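Local coordinates for protein enoyl-CoA hydratase/isomerase (PDB 3P5M) that probably catalyses hydration or double-bond isomerisation of acyl-coenzyme A substrates, as expected of a crotonase-family enzyme that assembles as a hexamer, at residues V132-D137 / A230-A235; A119-Y124 / H176-D181. All coordinates share one frame; numbering follows the deposited sequence.

Contact 1. Residues V132-D137 / A230-A235; sequences VGLMPD and ALVETA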
loop_
_atom_site.group_PDB
_atom_site.type_symbol
_atom_site.label_atom_id
_atom_site.label_comp_id
_atom_site.label_asym_id
_atom_site.label_seq_id
_atom_site.Cartn_x
_atom_site.Cartn_y
_atom_site.Cartn_z
ATOM N N VAL B 132 -10.344 19.874 -24.057
ATOM C CA VAL B 132 -10.727 20.916 -25.021
ATOM C C VAL B 132 -9.616 21.180 -26.029
ATOM O O VAL B 132 -9.707 22.135 -26.791
ATOM C CB VAL B 132 -11.218 22.265 -24.361
ATOM C CG1 VAL B 132 -12.439 22.015 -23.480
ATOM C CG2 VAL B 132 -10.127 22.934 -23.542
ATOM N N GLY B 133 -8.563 20.355 -26.003
ATOM C CA GLY B 133 -7.482 20.444 -26.982
ATOM C C GLY B 133 -6.372 21.417 -26.629
ATOM O O GLY B 133 -5.608 21.838 -27.507
ATOM N N LEU B 134 -6.284 21.764 -25.346
ATOM C CA LEU B 134 -5.246 22.656 -24.838
ATOM C C LEU B 134 -4.259 21.863 -23.974
ATOM O O LEU B 134 -4.505 20.712 -23.653
ATOM C CB LEU B 134 -5.865 23.797 -24.030
ATOM C CG LEU B 134 -6.819 24.732 -24.781
ATOM C CD1 LEU B 134 -7.232 25.907 -23.892
ATOM C CD2 LEU B 134 -6.166 25.257 -26.087
ATOM N N MET B 135 -3.155 22.497 -23.602
ATOM C CA MET B 135 -2.047 21.838 -22.921
ATOM C C MET B 135 -1.912 22.426 -21.512
ATOM O O MET B 135 -2.564 23.444 -21.210
ATOM C CB MET B 135 -0.749 22.083 -23.704
ATOM C CG MET B 135 -0.202 23.495 -23.484
ATOM S SD MET B 135 1.315 23.811 -24.373
ATOM C CE MET B 135 2.445 22.757 -23.505
ATOM N N PRO B 136 -1.087 21.788 -20.638
ATOM C CA PRO B 136 -0.952 22.273 -19.255
ATOM C C PRO B 136 -0.355 23.679 -19.261
ATOM O O PRO B 136 0.337 24.035 -20.212
ATOM C CB PRO B 136 -0.001 21.260 -18.620
ATOM C CG PRO B 136 -0.316 19.966 -19.370
ATOM C CD PRO B 136 -0.522 20.427 -20.797
ATOM N N ASP B 137 -0.666 24.471 -18.231
ATOM C CA ASP B 137 -0.109 25.835 -18.082
ATOM C C ASP B 137 0.329 26.137 -16.635
ATOM O O ASP B 137 0.290 25.255 -15.756
ATOM C CB ASP B 137 -1.128 26.882 -18.526
ATOM C CG ASP B 137 -2.378 26.868 -17.677
ATOM O OD1 ASP B 137 -2.393 26.248 -16.577
ATOM O OD2 ASP B 137 -3.363 27.480 -18.109
ATOM N N ALA B 230 -0.415 28.687 -29.902
ATOM C CA ALA B 230 -0.607 27.924 -31.125
ATOM C C ALA B 230 -1.869 27.057 -31.042
ATOM O O ALA B 230 -2.595 26.892 -32.031
ATOM C CB ALA B 230 0.596 27.076 -31.404
ATOM N N LEU B 231 -2.141 26.506 -29.854
ATOM C CA LEU B 231 -3.251 25.546 -29.697
ATOM C C LEU B 231 -4.634 26.173 -29.824
ATOM O O LEU B 231 -5.523 25.556 -30.390
ATOM C CB LEU B 231 -3.127 24.719 -28.408
ATOM C CG LEU B 231 -2.010 23.677 -28.401
ATOM C CD1 LEU B 231 -2.025 22.941 -27.035
ATOM C CD2 LEU B 231 -2.127 22.701 -29.543
ATOM N N VAL B 232 -4.805 27.411 -29.367
ATOM C CA VAL B 232 -6.108 28.102 -29.548
ATOM C C VAL B 232 -6.487 28.378 -31.043
ATOM O O VAL B 232 -7.672 28.557 -31.366
ATOM C CB VAL B 232 -6.292 29.374 -28.624
ATOM C CG1 VAL B 232 -6.120 29.007 -27.145
ATOM C CG2 VAL B 232 -5.325 30.520 -28.985
ATOM N N GLU B 233 -5.496 28.411 -31.936
ATOM C CA GLU B 233 -5.754 28.562 -33.367
ATOM C C GLU B 233 -6.173 27.269 -34.074
ATOM O O GLU B 233 -6.507 27.313 -35.260
ATOM C CB GLU B 233 -4.509 29.100 -34.101
ATOM C CG GLU B 233 -3.899 30.415 -33.610
ATOM C CD GLU B 233 -4.806 31.613 -33.840
ATOM O OE1 GLU B 233 -5.363 31.732 -34.964
ATOM O OE2 GLU B 233 -4.961 32.435 -32.901
ATOM N N THR B 234 -6.120 26.127 -33.373
ATOM C CA THR B 234 -6.273 24.807 -34.006
ATOM C C THR B 234 -7.759 24.433 -34.215
ATOM O O THR B 234 -8.630 24.939 -33.496
ATOM C CB THR B 234 -5.548 23.682 -33.173
ATOM O OG1 THR B 234 -6.122 23.556 -31.838
ATOM C CG2 THR B 234 -4.056 23.979 -33.086
ATOM N N ALA B 235 -8.030 23.546 -35.179
ATOM C CA ALA B 235 -9.397 23.019 -35.364
ATOM C C ALA B 235 -9.824 22.248 -34.132
ATOM O O ALA B 235 -11.010 22.294 -33.733
ATOM C CB ALA B 235 -9.506 22.110 -36.622
HETATM O O HOH W 1 -5.267 21.209 -30.362
#

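Contact 2. Residues A119-Y124 / H176-D181; sequences AAPASY and HITSAD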
loop_
_atom_site.group_PDB
_atom_site.type_symbol
_atom_site.label_atom_id
_atom_site.label_comp_id
_atom_site.label_asym_id
_atom_site.label_seq_id
_atom_site.Cartn_x
_atom_site.Cartn_y
_atom_site.Cartn_z
ATOM N N ALA B 119 -5.065 18.671 1.621
ATOM C CA ALA B 119 -6.135 18.293 0.714
ATOM C C ALA B 119 -7.275 17.636 1.485
ATOM O O ALA B 119 -7.037 16.745 2.313
ATOM C CB ALA B 119 -5.592 17.336 -0.393
ATOM N N ALA B 120 -8.500 18.104 1.214
ATOM C CA ALA B 120 -9.722 17.498 1.749
ATOM C C ALA B 120 -9.930 16.152 1.081
ATOM O O ALA B 120 -9.512 15.982 -0.102
ATOM C CB ALA B 120 -10.919 18.439 1.483
ATOM N N PRO B 121 -10.588 15.203 1.783
ATOM C CA PRO B 121 -10.784 13.803 1.295
ATOM C C PRO B 121 -11.431 13.689 -0.073
ATOM O O PRO B 121 -10.999 12.850 -0.909
ATOM C CB PRO B 121 -11.685 13.135 2.357
ATOM C CG PRO B 121 -11.802 14.098 3.483
ATOM C CD PRO B 121 -11.049 15.379 3.181
ATOM N N ALA B 122 -12.427 14.531 -0.325
ATOM C CA ALA B 122 -13.111 14.514 -1.622
ATOM C C ALA B 122 -12.435 15.434 -2.654
ATOM O O ALA B 122 -12.985 15.669 -3.752
ATOM C CB ALA B 122 -14.601 14.882 -1.433
ATOM N N SER B 123 -11.253 15.955 -2.329
ATOM C CA SER B 123 -10.572 16.875 -3.282
ATOM C C SER B 123 -9.877 16.075 -4.388
ATOM O O SER B 123 -9.735 14.864 -4.256
ATOM C CB SER B 123 -9.660 17.889 -2.599
ATOM O OG SER B 123 -8.502 17.305 -2.026
ATOM N N TYR B 124 -9.594 16.719 -5.524
ATOM C CA TYR B 124 -8.852 16.072 -6.619
ATOM C C TYR B 124 -8.093 17.064 -7.497
ATOM O O TYR B 124 -8.381 18.279 -7.507
ATOM C CB TYR B 124 -9.785 15.224 -7.498
ATOM C CG TYR B 124 -10.853 15.997 -8.214
ATOM C CD1 TYR B 124 -10.647 16.452 -9.522
ATOM C CD2 TYR B 124 -12.075 16.271 -7.605
ATOM C CE1 TYR B 124 -11.634 17.136 -10.211
ATOM C CE2 TYR B 124 -13.094 16.968 -8.294
ATOM C CZ TYR B 124 -12.855 17.382 -9.584
ATOM O OH TYR B 124 -13.815 18.046 -10.264
ATOM N N HIS B 176 0.215 16.982 2.407
ATOM C CA HIS B 176 -0.759 16.581 3.458
ATOM C C HIS B 176 -2.058 16.039 2.948
ATOM O O HIS B 176 -2.673 16.594 1.999
ATOM C CB HIS B 176 -1.083 17.748 4.387
ATOM C CG HIS B 176 0.056 18.130 5.286
ATOM N ND1 HIS B 176 1.147 18.836 4.834
ATOM C CD2 HIS B 176 0.288 17.866 6.595
ATOM C CE1 HIS B 176 1.991 19.023 5.837
ATOM N NE2 HIS B 176 1.500 18.432 6.913
ATOM N N ILE B 177 -2.484 14.961 3.597
ATOM C CA ILE B 177 -3.789 14.426 3.365
ATOM C C ILE B 177 -4.635 14.501 4.655
ATOM O O ILE B 177 -4.112 14.356 5.775
ATOM C CB ILE B 177 -3.692 12.967 2.791
ATOM C CG1 ILE B 177 -5.047 12.447 2.331
ATOM C CG2 ILE B 177 -3.151 11.977 3.833
ATOM C CD1 ILE B 177 -5.552 12.965 1.033
ATOM N N THR B 178 -5.938 14.752 4.494
ATOM C CA THR B 178 -6.868 14.665 5.597
ATOM C C THR B 178 -7.976 13.647 5.267
ATOM O O THR B 178 -8.179 13.277 4.097
ATOM C CB THR B 178 -7.517 16.013 5.937
ATOM O OG1 THR B 178 -8.403 16.390 4.878
ATOM C CG2 THR B 178 -6.483 17.123 6.139
ATOM N N SER B 179 -8.664 13.178 6.314
ATOM C CA SER B 179 -9.753 12.220 6.165
ATOM C C SER B 179 -10.928 12.449 7.137
ATOM O O SER B 179 -10.842 13.276 8.069
ATOM C CB SER B 179 -9.194 10.793 6.239
ATOM O OG SER B 179 -8.326 10.625 7.335
ATOM N N ALA B 180 -12.048 11.759 6.913
ATOM C CA ALA B 180 -13.191 11.949 7.777
ATOM C C ALA B 180 -13.603 13.429 7.729
ATOM O O ALA B 180 -13.535 14.041 6.675
ATOM C CB ALA B 180 -12.845 11.496 9.215
ATOM N N ASP B 181 -14.052 13.981 8.857
ATOM C CA ASP B 181 -14.464 15.363 8.937
ATOM C C ASP B 181 -13.316 16.258 9.405
ATOM O O ASP B 181 -13.558 17.339 9.919
ATOM C CB ASP B 181 -15.676 15.530 9.870
ATOM C CG ASP B 181 -15.440 14.985 11.304
ATOM O OD1 ASP B 181 -16.285 15.284 12.167
ATOM O OD2 ASP B 181 -14.455 14.267 11.590
#

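Contact 1. Residues V132-D137 / A230-A235
L231 projects from near the C-terminal end of helix 217-231 into the hollow formed by G133, L134 and M135, and the contact is built around this knob. Its CG lies anti to the carbonyl carbon and chi2 is 180°, which carries CD1 to 3.6 Å from M135 N and 3.7 Å from M135 CB; the M135 and L231 side chains meet at about a right angle. G133 O rests over the base of the same side chain, 3.9 Å from L231 CB. On the other flank the bump belongs to L134: its CD2 branch enters the notch between L231 and V232, touching L231 CB at 3.9 Å and V232 CG1 at the same separation. The L134 and L231 side chains run past one another, pointing opposite ways. F237 of the following helix also packs on L134 and V232.

No direct hydrogen bond joins the segments. One water donates to G133 O and T234 OG1, each at 2.9 Å. T234 OG1 also donates to L231 O and accepts from F237 N, consistent with its N-cap role for helix 235-245; L231 O takes a second bond from T234 N, closing a type I turn. L200, A201 and T205 of a second subunit pack around T234, L231, M135 and P136.

The chemistry is therefore apolar interdigitation, with the water as the single polar bridge between 132-137 and 230-235, satisfying a backbone carbonyl beside the buried leucines. Q228, just before 230-235, adds a hydrogen bond from NE2 to M135 O, so packing and polar bonds together hold the loop to the helix.

Contact 2. Residues A119-Y124 / H176-D181
A119 O is gripped by two donors from T178. The backbone N of T178 approaches almost in line with the carbonyl bond, at 3.2 Å from A119 O with a C=O...N angle of 170°. T178 OG1 donates to A119 O at 2.9 Å from a more bent direction, 126° at the oxygen and tilted out of the carbonyl plane. Chi1 of T178, 69°, sets OG1 between the backbone N and the carbonyl carbon, where it reaches the oxygen that the amide already holds. The remaining rung runs from A119 N to H176 O, 3.2 Å, so the bonds of A119 bracket I177 as in a parallel bridge, joining strand 116-119 to strand 176-177, outermost within this chain.

Outside this pairing, P121 lies obliquely across T178. Its CD sits 3.3 Å from T178 OG1, and its CG reaches 3.6 Å from A180 O and 3.9 Å from S179 CA, so the ring packs on 178-180 just past the end of the ladder. The type I turn A120-S123 then leads 119-124 into strand 124-126; A120 O receives S123 N at 2.8 Å and also S123 OG. On the sheet face bearing A119 and I177, A165 of helix 165-171 packs on both residues, while Y183 and V186 of helix 183-195 meet T178. A third subunit adds A122 against P121, Y124 against A180, and K162 in a salt bridge with D181 OD2.

Chemically, the threonine hydroxyl reinforces the last rung, giving A119 O a second donor at the point where the parallel ladder ends and subunit packing begins.

Overall arrangement
Contact 1 and contact 2 are separate sites in one crotonase-type chain: their centres are 31 Å apart and their nearest atoms about 13 Å. Their centres lie about 19 Å and 17 Å from the centre of the chain. Their segments alternate in sequence, and 119-124 precedes 132-137 by seven intervening residues. Contact 2 lies at the 176-177 edge of the chain's six-stranded sheet, whereas contact 1 joins a loop to the C-terminal helices. Different neighbouring subunits approach each. In relatives the region around 132-137 adjoins the acyl-CoA pocket, so contact 1, where L134 packs on L69 and D137 O bonds S109, is probably nearer the active site, although no ligand or catalytic residue is assigned here.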